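Local coordinates for sensory box/GGDEF domain protein (PDB 3LYX) that probably senses a signal through this PAS domain and passes it to a GGDEF domain, a module usually linked to cyclic di-GMP synthesis, at residues D18-T23 with L112-D117. Sequence-based numbering, arbitrary orientation.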
# COMPACT_ATOMS: atom_id res chain seq x y z
N ASP B 18 4.07 2.32 -1.05
CA ASP B 18 3.65 3.32 -0.08
C ASP B 18 4.34 3.10 1.26
O ASP B 18 4.45 1.96 1.71
CB ASP B 18 2.14 3.23 0.13
CG ASP B 18 1.36 3.52 -1.12
OD1 ASP B 18 0.87 4.67 -1.23
OD2 ASP B 18 1.24 2.61 -1.99
N ALA B 19 4.78 4.17 1.89
CA ALA B 19 5.40 4.06 3.21
C ALA B 19 4.28 4.21 4.23
O ALA B 19 3.69 5.29 4.38
CB ALA B 19 6.43 5.15 3.40
N ILE B 20 3.96 3.11 4.92
CA ILE B 20 2.92 3.12 5.93
C ILE B 20 3.56 3.30 7.31
O ILE B 20 4.51 2.60 7.65
CB ILE B 20 2.13 1.79 5.96
CG1 ILE B 20 1.55 1.47 4.57
CG2 ILE B 20 1.00 1.86 6.98
CD1 ILE B 20 0.61 2.53 4.05
N VAL B 21 3.04 4.24 8.09
CA VAL B 21 3.55 4.47 9.44
C VAL B 21 2.34 4.57 10.36
O VAL B 21 1.54 5.50 10.26
CB VAL B 21 4.36 5.78 9.55
CG1 VAL B 21 4.90 5.95 10.97
CG2 VAL B 21 5.50 5.76 8.55
N VAL B 22 2.22 3.58 11.24
CA VAL B 22 1.12 3.53 12.19
C VAL B 22 1.62 4.02 13.55
O VAL B 22 2.65 3.55 14.03
CB VAL B 22 0.60 2.10 12.33
CG1 VAL B 22 -0.63 2.07 13.21
CG2 VAL B 22 0.29 1.53 10.94
N THR B 23 0.89 4.95 14.17
CA THR B 23 1.29 5.50 15.47
C THR B 23 0.21 5.39 16.54
O THR B 23 -0.96 5.14 16.23
CB THR B 23 1.64 7.01 15.36
OG1 THR B 23 0.53 7.71 14.81
CG2 THR B 23 2.86 7.22 14.48
N LEU B 112 -2.97 6.39 11.32
CA LEU B 112 -2.42 5.68 10.18
C LEU B 112 -1.87 6.72 9.23
O LEU B 112 -2.60 7.62 8.79
CB LEU B 112 -3.53 4.87 9.48
CG LEU B 112 -3.16 4.09 8.21
CD1 LEU B 112 -2.26 2.91 8.55
CD2 LEU B 112 -4.44 3.57 7.55
N GLY B 113 -0.58 6.63 8.93
CA GLY B 113 0.03 7.57 8.01
C GLY B 113 0.45 6.89 6.71
O GLY B 113 1.00 5.79 6.75
N ILE B 114 0.16 7.53 5.58
CA ILE B 114 0.54 7.01 4.25
C ILE B 114 1.43 8.08 3.63
O ILE B 114 1.07 9.25 3.59
CB ILE B 114 -0.71 6.79 3.33
CG1 ILE B 114 -1.61 5.70 3.90
CG2 ILE B 114 -0.25 6.36 1.93
CD1 ILE B 114 -2.18 6.01 5.25
N ASN B 115 2.60 7.68 3.14
CA ASN B 115 3.53 8.66 2.61
C ASN B 115 4.18 8.26 1.28
O ASN B 115 4.35 7.07 1.01
CB ASN B 115 4.62 8.93 3.66
CG ASN B 115 4.04 9.33 5.01
OD1 ASN B 115 3.84 10.52 5.28
ND2 ASN B 115 3.74 8.35 5.85
N ARG B 116 4.56 9.26 0.48
CA ARG B 116 5.21 9.05 -0.81
C ARG B 116 6.19 10.17 -1.14
O ARG B 116 5.86 11.36 -1.05
CB ARG B 116 4.18 8.97 -1.94
CG ARG B 116 3.44 7.64 -2.06
CD ARG B 116 2.39 7.71 -3.15
NE ARG B 116 1.37 8.71 -2.85
CZ ARG B 116 0.40 8.56 -1.96
NH1 ARG B 116 0.28 7.43 -1.27
NH2 ARG B 116 -0.47 9.54 -1.74
N ASP B 117 7.40 9.79 -1.53
CA ASP B 117 8.44 10.75 -1.89
C ASP B 117 7.99 11.63 -3.05
O ASP B 117 7.45 11.15 -4.04
CB ASP B 117 9.73 10.02 -2.27
CG ASP B 117 10.72 10.93 -2.95
OD1 ASP B 117 10.88 12.09 -2.50
OD2 ASP B 117 11.36 10.49 -3.94
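Arg116 meets Asp18 in a salt bridge, NH1 lying 2.8 Å from OD1 and reaching the carboxylate oxygen nearly along its C-O axis. OD1 sits at the guanidinium edge, near its plane; the two flat groups are turned 73° apart, and the contact runs through OD1 and NH1 rather than as a two-pronged pair. The arginine chain, bent at chi3 (-62°, which sets NE), lies beside the aspartate side chain and points the same way. Both oxygens of Asp18 also accept backbone N-H groups of the second subunit, from Phe17 and Asp18 there, which places the bridge at the dimer interface. An alanine in place of Arg116 would probably leave the buried Asp18 carboxylate without its cationic mate on this strand. Inward from this pair, Ala19 and Asn115 exchange backbone bonds (Ala19 N to Asn115 O, 3.1 Å), as do Val21 and Gly113 (Gly113 N to Val21 O, 2.7 Å). This antiparallel pairing joins the first and last strands of the PAS sheet, order 2-1-5-4-3, at its centre. Asn115 ND2 adds a weak bond to Ala19 O at 3.4 Å, while its OD1 is hydrogen-bonded to Ser96 OG on strand 91-102, the stronger tie; short Ala19 lets the two CB atoms approach to 4.2 Å. On the face of Ile20, branched aliphatic chains suit the buried setting: Leu112, its CG anti to the backbone N (chi1 177°), brings CD1 within 3.8 Å of both Ile20 CG2 and Val22 CG2, and Ile20 CD1 lies 3.9 Å from Ile114 CG1.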